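Local coordinates for protein SeqA (Vibrio cholerae, PDB 3SK7), which negatively regulates the initiation of DNA replication, probably by binding pairs of hemimethylated GATC sites at the chromosomal origin and blocking re-initiation, at residues D25-I30 with F80-N85; L29-L34 with Q93-V98. One frame throughout, in Å; residues are numbered along the deposited sequence.

Overall arrangement
Both contacts start from helix 23-37 and are buried and apolar, but they face different elements. Contact 1 sets the earlier part of that helix (25-30) against strand 81-82; contact 2 sets the following part (29-34), sharing Leu29 and Ile30, beside helix 88-101. The centre of contact 1 lies about 6 Å, and that of contact 2 about 2 Å, from the centre of the chain. In contact 1 a phenylalanine ring and a methionine thioether meet a valine, with a partly exposed threonine, whereas branched aliphatic side chains carry contact 2 and every touching residue is buried. The two merge: Phe27 CD1 lies 3.8 Å from Val95 CG2. Strand 81-82 and helix 88-101 are consecutive in the chain.

Contact 1. Residues D25-I30 with F80-N85; sequences DRFMLI and FWVITN
Val82 meets two side chains of helix 23-37, CG1 making the nearest approach to both. This methyl comes tip to tip with Met28, lying 3.6 Å from CE and 3.9 Å from SD of that residue. Met28 reaches this position through a bend at chi2 (-58°), which brings the thioether end to the strand although its CB does not point there. CG1 of Val82 is also 4.0 Å from Phe27 CE2, and the second methyl, CG2, lies 4.1 Å from Phe27 CZ, so the ring rests obliquely against the fork of the valine. A CA separation of 9.0 Å between Met28 and Val82 shows that side chains alone bridge the gap. Val82 belongs to the central strand of a small antiparallel sheet ordered 56-57, 81-82, 73-74. The helix packs on one face of that sheet: the CB of Val82 points to it, those of Trp81 and Ile83 point away, and Met28 also touches Lys73 of strand 73-74. Met94 of helix 88-101 touches Val82 as well. Further along, the side chain of Thr84 crosses that of Met28 at about a right angle, with CG2 of Thr84 4.2 Å from Met28 CE, while Thr84 OG1 is hydrogen-bonded to the carbonyl oxygen of Lys71.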
ATOM      1  N   ASP A  25      -6.718   5.997   4.810  1.00  7.03           N
ATOM      2  CA  ASP A  25      -6.188   6.985   3.899  1.00  7.35           C
ATOM      3  C   ASP A  25      -4.668   6.990   3.927  1.00  7.96           C
ATOM      4  O   ASP A  25      -4.028   7.181   2.902  1.00  8.60           O
ATOM      5  CB  ASP A  25      -6.731   8.363   4.220  1.00  9.92           C
ATOM      6  CG  ASP A  25      -8.243   8.433   4.040  1.00 11.96           C
ATOM      7  OD1 ASP A  25      -8.779   7.985   2.981  1.00 16.67           O
ATOM      8  OD2 ASP A  25      -8.878   8.908   4.975  1.00 20.32           O
ATOM      9  N   ARG A  26      -4.090   6.715   5.098  1.00  5.88           N
ATOM     10  CA  ARG A  26      -2.671   6.619   5.192  1.00  7.26           C
ATOM     11  C   ARG A  26      -2.206   5.378   4.414  1.00  7.71           C
ATOM     12  O   ARG A  26      -1.237   5.437   3.652  1.00  7.15           O
ATOM     13  CB  ARG A  26      -2.253   6.495   6.637  1.00  8.05           C
ATOM     14  CG  ARG A  26      -2.535   7.753   7.430  1.00 10.28           C
ATOM     15  CD  ARG A  26      -1.756   7.815   8.728  1.00 18.94           C
ATOM     16  NE  ARG A  26      -2.268   6.879   9.710  1.00 23.50           N
ATOM     17  CZ  ARG A  26      -3.200   7.183  10.609  1.00 25.93           C
ATOM     18  NH1 ARG A  26      -3.735   8.384  10.624  1.00 27.22           N
ATOM     19  NH2 ARG A  26      -3.620   6.286  11.490  1.00 29.12           N
ATOM     20  N   PHE A  27      -2.917   4.267   4.613  1.00  6.10           N
ATOM     21  CA  PHE A  27      -2.686   3.011   3.882  1.00  5.99           C
ATOM     22  C   PHE A  27      -2.703   3.275   2.379  1.00  7.85           C
ATOM     23  O   PHE A  27      -1.789   2.894   1.645  1.00  6.28           O
ATOM     24  CB  PHE A  27      -3.757   2.016   4.304  1.00  8.37           C
ATOM     25  CG  PHE A  27      -3.761   0.703   3.566  1.00  7.22           C
ATOM     26  CD1 PHE A  27      -2.740  -0.208   3.728  1.00  6.49           C
ATOM     27  CD2 PHE A  27      -4.826   0.358   2.772  1.00  8.27           C
ATOM     28  CE1 PHE A  27      -2.790  -1.447   3.117  1.00  8.96           C
ATOM     29  CE2 PHE A  27      -4.868  -0.877   2.161  1.00 11.69           C
ATOM     30  CZ  PHE A  27      -3.845  -1.768   2.328  1.00 10.13           C
ATOM     31  N   MET A  28      -3.766   3.914   1.914  1.00  7.00           N
ATOM     32  CA  MET A  28      -3.893   4.213   0.501  1.00  6.53           C
ATOM     33  C   MET A  28      -2.787   5.120  -0.061  1.00  5.55           C
ATOM     34  O   MET A  28      -2.270   4.866  -1.163  1.00  7.24           O
ATOM     35  CB  MET A  28      -5.267   4.806   0.196  1.00  6.55           C
ATOM     36  CG  MET A  28      -6.422   3.820   0.304  1.00 11.42           C
ATOM     37  SD  MET A  28      -6.195   2.416  -0.782  1.00 18.71           S
ATOM     38  CE  MET A  28      -7.834   1.845  -1.055  1.00 22.33           C
ATOM     39  N   LEU A  29      -2.433   6.171   0.694  1.00  5.77           N
ATOM     40  CA  LEU A  29      -1.401   7.072   0.223  1.00  5.92           C
ATOM     41  C   LEU A  29      -0.033   6.383   0.202  1.00  7.56           C
ATOM     42  O   LEU A  29       0.770   6.610  -0.688  1.00  7.24           O
ATOM     43  CB  LEU A  29      -1.370   8.345   1.064  1.00  6.93           C
ATOM     44  CG  LEU A  29      -0.369   9.419   0.657  1.00  8.38           C
ATOM     45  CD1 LEU A  29      -0.495   9.764  -0.814  1.00  9.48           C
ATOM     46  CD2 LEU A  29      -0.557  10.657   1.511  1.00 10.00           C
ATOM     47  N   ILE A  30       0.221   5.532   1.175  1.00  5.81           N
ATOM     48  CA  ILE A  30       1.444   4.730   1.160  1.00  6.26           C
ATOM     49  C   ILE A  30       1.523   3.855  -0.103  1.00  3.80           C
ATOM     50  O   ILE A  30       2.556   3.840  -0.808  1.00  5.51           O
ATOM     51  CB  ILE A  30       1.527   3.852   2.410  1.00  5.61           C
ATOM     52  CG1 ILE A  30       1.942   4.682   3.622  1.00  7.12           C
ATOM     53  CG2 ILE A  30       2.533   2.706   2.234  1.00  7.17           C
ATOM     54  CD1 ILE A  30       1.626   4.036   4.964  1.00  7.50           C
ATOM     55  N   PHE A  80      -4.548  -0.105  -9.933  1.00  7.94           N
ATOM     56  CA  PHE A  80      -4.790  -1.216  -9.022  1.00  7.84           C
ATOM     57  C   PHE A  80      -5.890  -0.973  -8.001  1.00  7.05           C
ATOM     58  O   PHE A  80      -6.263   0.181  -7.730  1.00  7.34           O
ATOM     59  CB  PHE A  80      -3.471  -1.608  -8.325  1.00 10.12           C
ATOM     60  CG  PHE A  80      -2.394  -2.023  -9.284  1.00  9.88           C
ATOM     61  CD1 PHE A  80      -2.488  -3.210 -10.003  1.00 11.83           C
ATOM     62  CD2 PHE A  80      -1.310  -1.211  -9.540  1.00 11.40           C
ATOM     63  CE1 PHE A  80      -1.511  -3.584 -10.895  1.00 15.77           C
ATOM     64  CE2 PHE A  80      -0.334  -1.604 -10.453  1.00 13.29           C
ATOM     65  CZ  PHE A  80      -0.462  -2.789 -11.126  1.00 11.66           C
ATOM     66  N   TRP A  81      -6.379  -2.074  -7.433  1.00  8.31           N
ATOM     67  CA  TRP A  81      -7.410  -2.141  -6.419  1.00  8.39           C
ATOM     68  C   TRP A  81      -6.891  -3.001  -5.284  1.00  7.29           C
ATOM     69  O   TRP A  81      -6.046  -3.887  -5.498  1.00  7.53           O
ATOM     70  CB  TRP A  81      -8.677  -2.803  -6.979  1.00  9.22           C
ATOM     71  CG  TRP A  81      -9.395  -1.950  -7.999  1.00  8.48           C
ATOM     72  CD1 TRP A  81      -8.977  -1.637  -9.262  1.00 10.32           C
ATOM     73  CD2 TRP A  81     -10.641  -1.289  -7.812  1.00  9.42           C
ATOM     74  NE1 TRP A  81      -9.898  -0.809  -9.873  1.00 11.45           N
ATOM     75  CE2 TRP A  81     -10.921  -0.573  -8.996  1.00 10.65           C
ATOM     76  CE3 TRP A  81     -11.547  -1.221  -6.759  1.00 10.21           C
ATOM     77  CZ2 TRP A  81     -12.074   0.191  -9.149  1.00 12.59           C
ATOM     78  CZ3 TRP A  81     -12.691  -0.477  -6.922  1.00 10.96           C
ATOM     79  CH2 TRP A  81     -12.943   0.224  -8.103  1.00 12.55           C
ATOM     80  N   VAL A  82      -7.387  -2.727  -4.074  1.00  6.83           N
ATOM     81  CA  VAL A  82      -6.990  -3.488  -2.893  1.00  7.22           C
ATOM     82  C   VAL A  82      -8.190  -3.783  -2.016  1.00  8.90           C
ATOM     83  O   VAL A  82      -9.132  -3.000  -1.972  1.00  9.95           O
ATOM     84  CB  VAL A  82      -5.892  -2.735  -2.111  1.00  8.46           C
ATOM     85  CG1 VAL A  82      -6.395  -1.413  -1.538  1.00  8.61           C
ATOM     86  CG2 VAL A  82      -5.316  -3.572  -1.006  1.00  7.68           C
ATOM     87  N   ILE A  83      -8.185  -4.930  -1.350  1.00  7.35           N
ATOM     88  CA  ILE A  83      -9.235  -5.248  -0.405  1.00  9.36           C
ATOM     89  C   ILE A  83      -9.068  -4.428   0.889  1.00  9.80           C
ATOM     90  O   ILE A  83      -7.950  -4.186   1.359  1.00 11.37           O
ATOM     91  CB  ILE A  83      -9.341  -6.748  -0.118  1.00 10.84           C
ATOM     92  CG1 ILE A  83      -8.155  -7.249   0.693  1.00 13.66           C
ATOM     93  CG2 ILE A  83      -9.468  -7.531  -1.428  1.00 14.13           C
ATOM     94  CD1 ILE A  83      -8.312  -8.688   1.127  1.00 16.61           C
ATOM     95  N   THR A  84     -10.187  -3.961   1.438  1.00 10.21           N
ATOM     96  CA  THR A  84     -10.158  -3.115   2.615  1.00 11.83           C
ATOM     97  C   THR A  84     -11.013  -3.622   3.750  1.00 12.87           C
ATOM     98  O   THR A  84     -11.178  -2.906   4.733  1.00 15.24           O
ATOM     99  CB  THR A  84     -10.529  -1.663   2.324  1.00 12.48           C
ATOM    100  OG1 THR A  84     -11.928  -1.556   2.034  1.00 16.02           O
ATOM    101  CG2 THR A  84      -9.747  -1.110   1.172  1.00 15.42           C
ATOM    102  N   ASN A  85     -11.493  -4.859   3.649  1.00 17.38           N
ATOM    103  CA  ASN A  85     -12.246  -5.479   4.746  1.00 22.17           C
ATOM    104  C   ASN A  85     -11.291  -5.990   5.808  1.00 20.22           C
ATOM    105  O   ASN A  85     -11.238  -7.189   6.099  1.00 26.23           O
ATOM    106  CB  ASN A  85     -13.094  -6.659   4.244  1.00 27.72           C
ATOM    107  CG  ASN A  85     -12.233  -7.847   3.787  1.00 30.43           C
ATOM    108  OD1 ASN A  85     -11.083  -7.678   3.386  1.00 28.90           O
ATOM    109  ND2 ASN A  85     -12.789  -9.049   3.859  1.00 34.08           N
TER

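Contact 2. Residues L29-L34 with Q93-V98; sequences LILSTL and QMVEQV
Val95 points its branched side chain at helix 23-37, where it touches Ile30 and, more loosely, Leu31. Its CB stands back, 4.7 Å from Ile30 CG2, and both methyls close the remaining gap. CG1 of Val95, placed anti to the backbone N (chi1 166°), comes to 4.0 Å from Ile30 CG2. The second methyl, CG2 of Val95, lies 4.2 Å from that same Ile30 CG2, so the isoleucine methyl faces both valine methyls while the two side chains cross at about a right angle. Val95 CG2 also approaches Leu31 CD2, at a looser 4.4 Å. Here helices 23-37 and 88-101 run side by side in nearly the same direction, 11° apart over these short segments, the segment axes approaching to 11.2 Å. The contact between this near-parallel pair lies close to the centre of the chain, in the part assigned to the SeqA C-terminal family, and helix 106-114 packs against both helices, its Val112 touching Ile30 and Val95. One turn farther on, the pairing continues as Leu34 CD1 meets Val98 CG1 at 4.2 Å, with Phe42 of helix 39-47 packed on both Leu31 and Leu34. Thr33 is turned instead to helix 3-12, its side chain touching Met8 and Leu11. Its buried hydroxyl is satisfied within its own helix: Thr33 OG1 donates to Leu29 O over 2.8 Å, tilted 33° from the carbonyl plane. Thr33 N binds the same oxygen from the opposite face, so two donors grip Leu29 O.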
ATOM      1  N   LEU A  29      -2.433   6.171   0.694  1.00  5.77           N
ATOM      2  CA  LEU A  29      -1.401   7.072   0.223  1.00  5.92           C
ATOM      3  C   LEU A  29      -0.033   6.383   0.202  1.00  7.56           C
ATOM      4  O   LEU A  29       0.770   6.610  -0.688  1.00  7.24           O
ATOM      5  CB  LEU A  29      -1.370   8.345   1.064  1.00  6.93           C
ATOM      6  CG  LEU A  29      -0.369   9.419   0.657  1.00  8.38           C
ATOM      7  CD1 LEU A  29      -0.495   9.764  -0.814  1.00  9.48           C
ATOM      8  CD2 LEU A  29      -0.557  10.657   1.511  1.00 10.00           C
ATOM      9  N   ILE A  30       0.221   5.532   1.175  1.00  5.81           N
ATOM     10  CA  ILE A  30       1.444   4.730   1.160  1.00  6.26           C
ATOM     11  C   ILE A  30       1.523   3.855  -0.103  1.00  3.80           C
ATOM     12  O   ILE A  30       2.556   3.840  -0.808  1.00  5.51           O
ATOM     13  CB  ILE A  30       1.527   3.852   2.410  1.00  5.61           C
ATOM     14  CG1 ILE A  30       1.942   4.682   3.622  1.00  7.12           C
ATOM     15  CG2 ILE A  30       2.533   2.706   2.234  1.00  7.17           C
ATOM     16  CD1 ILE A  30       1.626   4.036   4.964  1.00  7.50           C
ATOM     17  N   LEU A  31       0.433   3.146  -0.407  1.00  5.16           N
ATOM     18  CA  LEU A  31       0.401   2.328  -1.618  1.00  5.10           C
ATOM     19  C   LEU A  31       0.553   3.169  -2.893  1.00  5.64           C
ATOM     20  O   LEU A  31       1.317   2.811  -3.795  1.00  5.80           O
ATOM     21  CB  LEU A  31      -0.860   1.497  -1.678  1.00  6.09           C
ATOM     22  CG  LEU A  31      -0.999   0.420  -0.598  1.00  6.66           C
ATOM     23  CD1 LEU A  31      -2.424  -0.092  -0.561  1.00  9.58           C
ATOM     24  CD2 LEU A  31      -0.040  -0.717  -0.826  1.00  7.60           C
ATOM     25  N   SER A  32      -0.156   4.288  -2.964  1.00  5.24           N
ATOM     26  CA  SER A  32      -0.038   5.154  -4.134  0.61  5.79           C
ATOM     27  C   SER A  32       1.398   5.605  -4.310  1.00  5.09           C
ATOM     28  O   SER A  32       1.898   5.711  -5.443  1.00  6.77           O
ATOM     29  CB  SER A  32      -0.925   6.395  -3.998  0.61  6.38           C
ATOM     30  OG  SER A  32      -2.311   6.083  -4.026  0.61  7.54           O
ATOM     31  N   THR A  33       2.041   5.916  -3.194  1.00  6.32           N
ATOM     32  CA  THR A  33       3.402   6.438  -3.231  1.00  5.43           C
ATOM     33  C   THR A  33       4.397   5.366  -3.672  1.00  5.94           C
ATOM     34  O   THR A  33       5.312   5.635  -4.451  1.00  5.57           O
ATOM     35  CB  THR A  33       3.808   7.015  -1.884  1.00  5.77           C
ATOM     36  OG1 THR A  33       2.949   8.107  -1.544  1.00  8.62           O
ATOM     37  CG2 THR A  33       5.243   7.529  -1.923  1.00  7.78           C
ATOM     38  N   LEU A  34       4.216   4.148  -3.172  1.00  6.51           N
ATOM     39  CA  LEU A  34       5.080   3.040  -3.573  1.00  6.79           C
ATOM     40  C   LEU A  34       4.992   2.828  -5.066  1.00  5.20           C
ATOM     41  O   LEU A  34       6.012   2.589  -5.739  1.00  7.59           O
ATOM     42  CB  LEU A  34       4.702   1.760  -2.823  1.00  6.50           C
ATOM     43  CG  LEU A  34       5.091   1.747  -1.345  1.00  6.88           C
ATOM     44  CD1 LEU A  34       4.387   0.618  -0.650  1.00  5.27           C
ATOM     45  CD2 LEU A  34       6.571   1.604  -1.154  1.00  8.58           C
ATOM     46  N   GLN A  93       0.574  -5.527   7.662  1.00  9.28           N
ATOM     47  CA  GLN A  93       1.182  -6.726   7.090  1.00  9.24           C
ATOM     48  C   GLN A  93       1.216  -6.700   5.578  1.00  8.40           C
ATOM     49  O   GLN A  93       2.161  -7.168   4.956  1.00  9.79           O
ATOM     50  CB  GLN A  93       0.408  -7.975   7.548  1.00 14.05           C
ATOM     51  CG  GLN A  93       0.535  -8.235   9.033  1.00 22.49           C
ATOM     52  CD  GLN A  93      -0.253  -9.457   9.500  1.00 32.68           C
ATOM     53  OE1 GLN A  93      -1.218  -9.864   8.859  1.00 37.13           O
ATOM     54  NE2 GLN A  93       0.171 -10.054  10.612  1.00 37.96           N
ATOM     55  N   MET A  94       0.165  -6.168   4.982  1.00  7.65           N
ATOM     56  CA  MET A  94       0.092  -6.068   3.523  1.00  9.79           C
ATOM     57  C   MET A  94       1.171  -5.128   2.984  1.00  6.19           C
ATOM     58  O   MET A  94       1.850  -5.431   1.990  1.00  8.64           O
ATOM     59  CB  MET A  94      -1.284  -5.571   3.107  1.00 12.29           C
ATOM     60  CG  MET A  94      -2.402  -6.537   3.493  1.00 14.15           C
ATOM     61  SD  MET A  94      -4.073  -5.854   3.416  1.00 19.44           S
ATOM     62  CE  MET A  94      -4.096  -5.570   1.667  1.00 11.71           C
ATOM     63  N   VAL A  95       1.315  -3.978   3.641  1.00  6.51           N
ATOM     64  CA  VAL A  95       2.327  -3.019   3.215  1.00  6.13           C
ATOM     65  C   VAL A  95       3.748  -3.588   3.407  1.00  6.91           C
ATOM     66  O   VAL A  95       4.620  -3.411   2.562  1.00  7.87           O
ATOM     67  CB  VAL A  95       2.177  -1.686   3.963  1.00  7.03           C
ATOM     68  CG1 VAL A  95       3.412  -0.824   3.791  1.00  7.57           C
ATOM     69  CG2 VAL A  95       0.956  -0.933   3.485  1.00  9.24           C
ATOM     70  N   GLU A  96       3.959  -4.278   4.516  1.00  6.47           N
ATOM     71  CA  GLU A  96       5.240  -4.911   4.728  1.00  7.68           C
ATOM     72  C   GLU A  96       5.565  -5.920   3.628  1.00  8.86           C
ATOM     73  O   GLU A  96       6.669  -5.920   3.096  1.00 10.03           O
ATOM     74  CB  GLU A  96       5.262  -5.623   6.088  1.00 10.85           C
ATOM     75  CG  GLU A  96       6.534  -6.421   6.333  1.00 13.47           C
ATOM     76  CD  GLU A  96       6.523  -7.178   7.630  1.00 21.11           C
ATOM     77  OE1 GLU A  96       5.428  -7.530   8.151  1.00 26.39           O
ATOM     78  OE2 GLU A  96       7.632  -7.444   8.115  1.00 29.36           O
ATOM     79  N   GLN A  97       4.604  -6.778   3.296  1.00  8.13           N
ATOM     80  CA  GLN A  97       4.814  -7.782   2.261  0.61 10.76           C
ATOM     81  C   GLN A  97       5.215  -7.132   0.947  1.00  9.31           C
ATOM     82  O   GLN A  97       6.195  -7.565   0.252  1.00 10.90           O
ATOM     83  CB  GLN A  97       3.547  -8.618   2.055  0.61 15.19           C
ATOM     84  CG  GLN A  97       3.276  -9.604   3.177  0.61 22.94           C
ATOM     85  CD  GLN A  97       1.860 -10.166   3.184  0.61 30.37           C
ATOM     86  OE1 GLN A  97       1.133 -10.107   2.188  0.61 39.39           O
ATOM     87  NE2 GLN A  97       1.464 -10.722   4.327  0.61 29.80           N
ATOM     88  N   VAL A  98       4.491  -6.080   0.583  1.00  6.11           N
ATOM     89  CA  VAL A  98       4.798  -5.375  -0.645  1.00  6.79           C
ATOM     90  C   VAL A  98       6.203  -4.744  -0.606  1.00  7.35           C
ATOM     91  O   VAL A  98       6.995  -4.875  -1.559  1.00  7.48           O
ATOM     92  CB  VAL A  98       3.745  -4.292  -0.918  1.00  7.54           C
ATOM     93  CG1 VAL A  98       4.177  -3.357  -2.031  1.00  8.52           C
ATOM     94  CG2 VAL A  98       2.390  -4.924  -1.268  1.00  8.94           C
TER